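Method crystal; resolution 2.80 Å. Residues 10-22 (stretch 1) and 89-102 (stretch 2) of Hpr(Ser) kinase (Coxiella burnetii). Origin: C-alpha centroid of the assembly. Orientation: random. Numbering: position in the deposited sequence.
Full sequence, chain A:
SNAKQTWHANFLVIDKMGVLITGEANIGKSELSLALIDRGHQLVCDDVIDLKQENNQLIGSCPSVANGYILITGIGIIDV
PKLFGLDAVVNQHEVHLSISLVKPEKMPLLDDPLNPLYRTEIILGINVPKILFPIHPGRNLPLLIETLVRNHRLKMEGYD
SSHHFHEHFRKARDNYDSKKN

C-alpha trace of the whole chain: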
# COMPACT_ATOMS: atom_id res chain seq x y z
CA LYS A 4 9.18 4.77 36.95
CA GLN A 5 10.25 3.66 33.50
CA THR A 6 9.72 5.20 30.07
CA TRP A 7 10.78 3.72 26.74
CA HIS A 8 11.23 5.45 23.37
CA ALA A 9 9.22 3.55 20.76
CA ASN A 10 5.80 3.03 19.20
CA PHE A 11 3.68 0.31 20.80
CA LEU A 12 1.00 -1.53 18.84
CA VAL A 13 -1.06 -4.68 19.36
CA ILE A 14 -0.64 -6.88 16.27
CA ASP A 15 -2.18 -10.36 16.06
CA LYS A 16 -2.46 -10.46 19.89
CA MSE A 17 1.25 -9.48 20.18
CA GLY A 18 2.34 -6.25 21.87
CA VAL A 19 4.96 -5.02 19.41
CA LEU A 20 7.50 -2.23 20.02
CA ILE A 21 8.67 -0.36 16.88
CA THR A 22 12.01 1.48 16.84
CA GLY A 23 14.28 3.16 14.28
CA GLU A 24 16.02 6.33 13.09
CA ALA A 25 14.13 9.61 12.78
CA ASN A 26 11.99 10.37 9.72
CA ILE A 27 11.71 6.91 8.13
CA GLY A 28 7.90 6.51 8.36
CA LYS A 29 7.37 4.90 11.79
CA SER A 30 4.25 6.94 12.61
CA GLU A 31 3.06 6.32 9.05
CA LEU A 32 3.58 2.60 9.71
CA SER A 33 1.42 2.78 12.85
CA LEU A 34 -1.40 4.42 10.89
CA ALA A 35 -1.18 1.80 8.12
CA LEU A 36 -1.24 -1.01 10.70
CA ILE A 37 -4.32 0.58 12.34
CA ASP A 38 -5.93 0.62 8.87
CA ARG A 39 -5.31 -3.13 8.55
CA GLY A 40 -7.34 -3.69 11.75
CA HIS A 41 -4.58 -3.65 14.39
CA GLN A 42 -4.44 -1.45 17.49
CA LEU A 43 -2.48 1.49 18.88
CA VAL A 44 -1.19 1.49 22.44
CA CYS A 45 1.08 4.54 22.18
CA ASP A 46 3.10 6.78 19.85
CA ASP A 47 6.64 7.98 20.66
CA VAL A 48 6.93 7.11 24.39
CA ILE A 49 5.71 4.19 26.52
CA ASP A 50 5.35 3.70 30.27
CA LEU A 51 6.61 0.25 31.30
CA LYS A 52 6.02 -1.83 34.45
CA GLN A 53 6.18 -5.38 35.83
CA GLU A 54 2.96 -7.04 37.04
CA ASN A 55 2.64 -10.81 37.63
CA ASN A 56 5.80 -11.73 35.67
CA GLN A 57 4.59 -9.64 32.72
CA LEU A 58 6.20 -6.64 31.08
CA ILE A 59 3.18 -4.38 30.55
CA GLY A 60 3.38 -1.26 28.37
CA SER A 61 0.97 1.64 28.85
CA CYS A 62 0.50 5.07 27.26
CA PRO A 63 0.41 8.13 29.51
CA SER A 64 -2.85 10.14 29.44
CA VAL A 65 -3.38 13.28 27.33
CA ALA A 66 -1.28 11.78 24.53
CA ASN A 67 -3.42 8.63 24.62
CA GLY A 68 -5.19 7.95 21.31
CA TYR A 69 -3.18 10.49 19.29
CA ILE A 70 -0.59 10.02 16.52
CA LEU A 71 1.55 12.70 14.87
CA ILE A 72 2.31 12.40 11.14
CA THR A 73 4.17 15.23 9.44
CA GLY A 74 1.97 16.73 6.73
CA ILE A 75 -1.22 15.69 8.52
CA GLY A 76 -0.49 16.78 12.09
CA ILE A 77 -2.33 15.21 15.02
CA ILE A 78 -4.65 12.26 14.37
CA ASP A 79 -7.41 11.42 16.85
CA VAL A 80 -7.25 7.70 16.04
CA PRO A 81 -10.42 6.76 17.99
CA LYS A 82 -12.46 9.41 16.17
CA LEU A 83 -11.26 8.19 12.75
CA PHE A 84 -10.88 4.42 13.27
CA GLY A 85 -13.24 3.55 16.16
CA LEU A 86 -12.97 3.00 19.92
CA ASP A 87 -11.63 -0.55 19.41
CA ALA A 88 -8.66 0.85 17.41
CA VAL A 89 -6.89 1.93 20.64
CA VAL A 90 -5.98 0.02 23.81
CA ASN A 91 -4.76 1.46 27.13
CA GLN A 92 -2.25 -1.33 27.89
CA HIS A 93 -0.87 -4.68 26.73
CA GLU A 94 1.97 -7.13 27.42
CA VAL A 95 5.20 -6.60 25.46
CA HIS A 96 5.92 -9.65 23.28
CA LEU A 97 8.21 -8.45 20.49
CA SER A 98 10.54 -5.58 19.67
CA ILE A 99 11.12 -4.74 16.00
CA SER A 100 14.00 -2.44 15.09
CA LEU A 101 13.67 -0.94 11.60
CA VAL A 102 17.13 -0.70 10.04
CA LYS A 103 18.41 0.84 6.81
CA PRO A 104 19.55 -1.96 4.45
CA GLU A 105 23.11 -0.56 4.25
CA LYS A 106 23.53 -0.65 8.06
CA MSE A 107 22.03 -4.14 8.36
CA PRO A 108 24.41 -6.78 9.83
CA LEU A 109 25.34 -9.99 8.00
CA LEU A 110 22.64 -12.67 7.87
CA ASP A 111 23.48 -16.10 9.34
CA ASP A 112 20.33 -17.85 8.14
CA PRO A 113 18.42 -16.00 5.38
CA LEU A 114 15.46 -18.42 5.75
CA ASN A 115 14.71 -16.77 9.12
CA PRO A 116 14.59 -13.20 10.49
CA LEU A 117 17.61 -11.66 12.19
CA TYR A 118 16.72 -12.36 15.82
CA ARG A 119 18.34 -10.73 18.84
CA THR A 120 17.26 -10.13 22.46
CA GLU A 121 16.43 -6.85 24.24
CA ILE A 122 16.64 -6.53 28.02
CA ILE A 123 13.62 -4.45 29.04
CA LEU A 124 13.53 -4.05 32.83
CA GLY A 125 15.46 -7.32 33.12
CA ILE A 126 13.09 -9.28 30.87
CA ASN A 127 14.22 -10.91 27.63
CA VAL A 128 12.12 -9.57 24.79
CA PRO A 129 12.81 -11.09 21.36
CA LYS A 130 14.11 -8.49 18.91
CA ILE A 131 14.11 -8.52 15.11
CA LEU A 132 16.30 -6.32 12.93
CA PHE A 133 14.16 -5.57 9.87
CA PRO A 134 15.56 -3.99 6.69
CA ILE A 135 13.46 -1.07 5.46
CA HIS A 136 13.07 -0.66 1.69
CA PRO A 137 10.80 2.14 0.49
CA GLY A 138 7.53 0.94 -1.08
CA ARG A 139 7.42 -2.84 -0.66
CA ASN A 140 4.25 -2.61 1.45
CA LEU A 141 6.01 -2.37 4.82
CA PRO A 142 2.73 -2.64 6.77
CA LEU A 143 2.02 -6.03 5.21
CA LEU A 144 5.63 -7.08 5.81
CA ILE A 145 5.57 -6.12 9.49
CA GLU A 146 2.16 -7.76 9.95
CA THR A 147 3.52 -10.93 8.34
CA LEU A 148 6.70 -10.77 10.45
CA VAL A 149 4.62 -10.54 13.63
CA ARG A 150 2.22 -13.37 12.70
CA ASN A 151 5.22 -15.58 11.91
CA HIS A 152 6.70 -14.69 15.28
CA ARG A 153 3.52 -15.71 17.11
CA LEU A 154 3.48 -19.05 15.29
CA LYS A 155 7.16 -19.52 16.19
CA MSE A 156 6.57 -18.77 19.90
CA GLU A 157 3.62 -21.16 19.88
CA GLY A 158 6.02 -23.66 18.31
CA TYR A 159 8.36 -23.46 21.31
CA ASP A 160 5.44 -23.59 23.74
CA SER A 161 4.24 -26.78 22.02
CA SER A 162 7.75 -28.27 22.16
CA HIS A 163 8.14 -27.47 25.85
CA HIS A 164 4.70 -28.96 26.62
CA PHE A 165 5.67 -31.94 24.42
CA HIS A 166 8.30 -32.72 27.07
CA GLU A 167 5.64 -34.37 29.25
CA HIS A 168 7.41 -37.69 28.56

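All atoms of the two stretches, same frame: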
# COMPACT_ATOMS: atom_id res chain seq x y z
N ASN A 10 7.24 3.15 19.42
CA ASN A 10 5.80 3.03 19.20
C ASN A 10 5.38 1.65 19.69
O ASN A 10 6.14 0.70 19.57
CB ASN A 10 5.44 3.20 17.73
CG ASN A 10 5.88 4.54 17.17
OD1 ASN A 10 6.13 5.49 17.92
ND2 ASN A 10 5.98 4.63 15.85
N PHE A 11 4.17 1.56 20.24
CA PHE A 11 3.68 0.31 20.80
C PHE A 11 2.31 -0.00 20.23
O PHE A 11 1.36 0.76 20.42
CB PHE A 11 3.62 0.42 22.33
CG PHE A 11 3.42 -0.90 23.04
CD1 PHE A 11 4.06 -2.05 22.62
CD2 PHE A 11 2.62 -0.96 24.17
CE1 PHE A 11 3.88 -3.25 23.29
CE2 PHE A 11 2.44 -2.16 24.85
CZ PHE A 11 3.07 -3.30 24.41
N LEU A 12 2.22 -1.12 19.51
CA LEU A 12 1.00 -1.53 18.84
C LEU A 12 0.65 -2.96 19.26
O LEU A 12 1.54 -3.74 19.60
CB LEU A 12 1.19 -1.48 17.33
CG LEU A 12 1.67 -0.14 16.74
CD1 LEU A 12 2.55 -0.36 15.55
CD2 LEU A 12 0.48 0.74 16.38
N VAL A 13 -0.63 -3.29 19.23
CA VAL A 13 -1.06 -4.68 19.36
C VAL A 13 -1.30 -5.21 17.95
O VAL A 13 -2.12 -4.66 17.22
CB VAL A 13 -2.32 -4.82 20.23
CG1 VAL A 13 -2.72 -6.29 20.34
CG2 VAL A 13 -2.08 -4.22 21.61
N ILE A 14 -0.56 -6.26 17.59
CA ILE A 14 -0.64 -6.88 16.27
C ILE A 14 -0.77 -8.38 16.42
O ILE A 14 0.14 -9.03 16.93
CB ILE A 14 0.61 -6.61 15.43
CG1 ILE A 14 0.91 -5.11 15.34
CG2 ILE A 14 0.45 -7.21 14.05
CD1 ILE A 14 2.23 -4.78 14.65
N ASP A 15 -1.90 -8.92 15.98
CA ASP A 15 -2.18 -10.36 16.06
C ASP A 15 -1.99 -10.86 17.49
O ASP A 15 -1.34 -11.87 17.71
CB ASP A 15 -1.29 -11.13 15.08
CG ASP A 15 -1.71 -12.58 14.90
OD1 ASP A 15 -2.91 -12.90 15.11
OD2 ASP A 15 -0.84 -13.41 14.57
N LYS A 16 -2.56 -10.14 18.45
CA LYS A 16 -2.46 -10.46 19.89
C LYS A 16 -1.09 -10.15 20.52
O LYS A 16 -0.94 -10.27 21.74
CB LYS A 16 -2.83 -11.92 20.19
CG LYS A 16 -4.18 -12.39 19.63
CD LYS A 16 -5.33 -12.19 20.62
CE LYS A 16 -6.29 -13.40 20.66
NZ LYS A 16 -6.64 -13.92 19.30
N MSE A 17 -0.10 -9.76 19.71
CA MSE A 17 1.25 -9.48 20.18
C MSE A 17 1.48 -7.99 20.39
O MSE A 17 1.35 -7.20 19.46
CB MSE A 17 2.29 -9.96 19.16
CG MSE A 17 2.13 -11.39 18.66
SE MSE A 17 3.04 -12.66 19.79
CE MSE A 17 1.64 -12.92 21.13
N GLY A 18 1.84 -7.60 21.61
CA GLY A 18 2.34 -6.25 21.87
C GLY A 18 3.71 -6.08 21.23
O GLY A 18 4.67 -6.73 21.62
N VAL A 19 3.77 -5.19 20.24
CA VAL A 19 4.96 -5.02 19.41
C VAL A 19 5.51 -3.60 19.55
O VAL A 19 4.79 -2.63 19.32
CB VAL A 19 4.62 -5.27 17.93
CG1 VAL A 19 5.86 -5.06 17.05
CG2 VAL A 19 4.04 -6.68 17.75
N LEU A 20 6.78 -3.50 19.93
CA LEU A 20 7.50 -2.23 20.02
C LEU A 20 8.21 -1.94 18.70
O LEU A 20 8.95 -2.78 18.22
CB LEU A 20 8.54 -2.29 21.14
CG LEU A 20 8.06 -2.56 22.57
CD1 LEU A 20 9.23 -2.82 23.49
CD2 LEU A 20 7.24 -1.39 23.08
N ILE A 21 8.00 -0.76 18.13
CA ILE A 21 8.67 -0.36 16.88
C ILE A 21 9.67 0.78 17.11
O ILE A 21 9.32 1.81 17.68
CB ILE A 21 7.69 0.10 15.81
CG1 ILE A 21 6.59 -0.93 15.57
CG2 ILE A 21 8.44 0.35 14.52
CD1 ILE A 21 6.99 -2.04 14.66
N THR A 22 10.89 0.58 16.62
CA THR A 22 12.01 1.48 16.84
C THR A 22 12.73 1.75 15.52
O THR A 22 12.58 1.00 14.56
CB THR A 22 12.99 0.85 17.88
OG1 THR A 22 12.81 1.50 19.15
CG2 THR A 22 14.44 0.98 17.46
N VAL A 89 -7.88 1.58 19.61
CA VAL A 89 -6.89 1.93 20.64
C VAL A 89 -7.09 1.09 21.90
O VAL A 89 -8.21 0.73 22.25
CB VAL A 89 -6.99 3.42 21.02
CG1 VAL A 89 -5.87 3.80 21.98
CG2 VAL A 89 -6.93 4.30 19.78
N VAL A 90 -5.98 0.80 22.58
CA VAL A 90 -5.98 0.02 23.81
C VAL A 90 -5.10 0.74 24.83
O VAL A 90 -4.08 1.32 24.46
CB VAL A 90 -5.47 -1.42 23.53
CG1 VAL A 90 -4.46 -1.85 24.57
CG2 VAL A 90 -6.64 -2.40 23.46
N ASN A 91 -5.49 0.71 26.10
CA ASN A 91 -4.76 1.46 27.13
C ASN A 91 -3.50 0.75 27.64
O ASN A 91 -2.57 1.42 28.11
CB ASN A 91 -5.68 1.87 28.30
CG ASN A 91 -6.22 0.69 29.10
OD1 ASN A 91 -6.06 -0.47 28.71
ND2 ASN A 91 -6.86 0.99 30.22
N GLN A 92 -3.45 -0.57 27.55
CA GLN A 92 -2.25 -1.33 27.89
C GLN A 92 -2.22 -2.72 27.25
O GLN A 92 -3.24 -3.21 26.76
CB GLN A 92 -2.08 -1.45 29.41
CG GLN A 92 -3.27 -2.03 30.14
CD GLN A 92 -2.95 -2.38 31.58
OE1 GLN A 92 -2.84 -1.51 32.44
NE2 GLN A 92 -2.80 -3.67 31.86
N HIS A 93 -1.05 -3.34 27.27
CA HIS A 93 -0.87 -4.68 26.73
C HIS A 93 0.52 -5.19 27.09
O HIS A 93 1.44 -4.40 27.30
CB HIS A 93 -1.05 -4.67 25.21
CG HIS A 93 -1.28 -6.03 24.62
ND1 HIS A 93 -0.24 -6.88 24.28
CD2 HIS A 93 -2.42 -6.68 24.29
CE1 HIS A 93 -0.74 -7.99 23.78
NE2 HIS A 93 -2.06 -7.90 23.77
N GLU A 94 0.68 -6.51 27.16
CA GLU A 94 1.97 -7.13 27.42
C GLU A 94 2.90 -6.93 26.22
O GLU A 94 2.45 -6.94 25.08
CB GLU A 94 1.81 -8.63 27.73
CG GLU A 94 3.12 -9.43 27.76
CD GLU A 94 2.99 -10.80 28.44
OE1 GLU A 94 1.89 -11.39 28.40
OE2 GLU A 94 3.99 -11.28 29.01
N VAL A 95 4.19 -6.73 26.49
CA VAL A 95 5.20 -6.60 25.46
C VAL A 95 5.67 -7.98 25.06
O VAL A 95 6.16 -8.73 25.90
CB VAL A 95 6.42 -5.80 25.97
CG1 VAL A 95 7.52 -5.74 24.91
CG2 VAL A 95 6.00 -4.41 26.41
N HIS A 96 5.52 -8.33 23.78
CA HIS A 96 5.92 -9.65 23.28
C HIS A 96 7.13 -9.59 22.35
O HIS A 96 7.97 -10.50 22.35
CB HIS A 96 4.75 -10.31 22.55
CG HIS A 96 3.63 -10.71 23.45
ND1 HIS A 96 3.53 -11.97 23.99
CD2 HIS A 96 2.57 -10.01 23.92
CE1 HIS A 96 2.45 -12.03 24.75
NE2 HIS A 96 1.85 -10.85 24.73
N LEU A 97 7.21 -8.54 21.54
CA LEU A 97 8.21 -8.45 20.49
C LEU A 97 8.69 -7.02 20.34
O LEU A 97 7.93 -6.08 20.57
CB LEU A 97 7.62 -8.94 19.17
CG LEU A 97 8.47 -8.89 17.90
CD1 LEU A 97 9.58 -9.92 17.95
CD2 LEU A 97 7.58 -9.12 16.69
N SER A 98 9.95 -6.87 19.95
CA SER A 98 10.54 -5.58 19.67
C SER A 98 11.13 -5.62 18.27
O SER A 98 12.05 -6.37 18.01
CB SER A 98 11.64 -5.28 20.69
OG SER A 98 12.50 -4.25 20.25
N ILE A 99 10.58 -4.82 17.35
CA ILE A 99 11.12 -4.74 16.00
C ILE A 99 11.90 -3.45 15.83
O ILE A 99 11.42 -2.37 16.17
CB ILE A 99 10.01 -4.80 14.93
CG1 ILE A 99 9.25 -6.12 15.02
CG2 ILE A 99 10.60 -4.64 13.54
CD1 ILE A 99 8.03 -6.17 14.14
N SER A 100 13.11 -3.57 15.31
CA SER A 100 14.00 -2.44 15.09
C SER A 100 14.19 -2.27 13.59
O SER A 100 14.85 -3.09 12.95
CB SER A 100 15.34 -2.70 15.78
OG SER A 100 16.17 -1.56 15.70
N LEU A 101 13.61 -1.21 13.03
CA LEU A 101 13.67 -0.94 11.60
C LEU A 101 15.02 -0.36 11.25
O LEU A 101 15.39 0.69 11.76
CB LEU A 101 12.58 0.05 11.18
CG LEU A 101 11.12 -0.36 11.42
CD1 LEU A 101 10.21 0.80 11.09
CD2 LEU A 101 10.75 -1.59 10.61
N VAL A 102 15.75 -1.05 10.37
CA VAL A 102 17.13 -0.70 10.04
C VAL A 102 17.26 -0.42 8.55
O VAL A 102 16.60 -1.05 7.74
CB VAL A 102 18.08 -1.86 10.41
CG1 VAL A 102 19.51 -1.52 10.01
CG2 VAL A 102 17.99 -2.16 11.89

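Adjacent parallel strands cannot be joined by a tight turn, because the chain must return to the end where the first strand began before it can run in the same direction again. The contact between residues 10-22 and 89-102 of this Hpr(Ser) kinase illustrates the point: no two touching residues lie fewer than 75 positions apart. Stretch 1 is itself a β-hairpin, in which strands 10-14 and 17-22 are joined by a type I' turn from I14 to M17. Its second strand runs alongside strand 92-102 at an angle of 23°, whereas the first crosses that strand at 92° and approaches it less closely.

The hydrogen bonds follow the alternating pattern of a parallel ladder, in which one residue gives and accepts bonds to two residues that flank its partner. L20 N donates to L97 O (2.9 Å) and L20 O accepts from I99 N (2.8 Å), so that L20 straddles S98. T22 repeats the arrangement around S100, with T22 N to I99 O at 3.0 Å and L101 N to T22 O at 2.9 Å. Toward the turn the regularity breaks down: G18 O accepts from both H96 N (2.8 Å) and L97 N (3.1 Å). Psi of H96 is -36°, a departure from extended geometry that lets successive amides converge on one carbonyl.

G18 also shows how close packing can depend on the absence of a side chain. Its CA lies 3.3 Å from E94 O in a CA-H...O contact, and an ideal CB would fall 2.0 Å from E94 O. The same carbonyl accepts a hydrogen bond from H93 ND1, with ND1 of H93 and O of E94 2.8 Å apart.

In the regular part of the ladder, side chains of paired residues share a face. V19, I21, L97 and I99 form an apolar row on one side, where V19 CG1 meets I99 CD1 at 3.8 Å; I21 CG2 extends the packing to L101 CD1 at 3.9 Å. The face bearing L20, S98, T22 and S100 is more mixed, with T22 CG2 3.5 Å from S100 OG. L20 CD1 reaches back to V95 CG1 (3.7 Å), while F11 CZ touches V95 CG2, also at 3.7 Å.

Near the turn, two histidine rings offer their faces to aliphatic groups. V13 CG2 lies 3.9 Å from the centroid of the H93 ring. The CB of selenomethionine M17 points away from stretch 2, yet its side chain returns to place CE 3.7 Å from the centroid of the H96 ring, nearly along the ring normal.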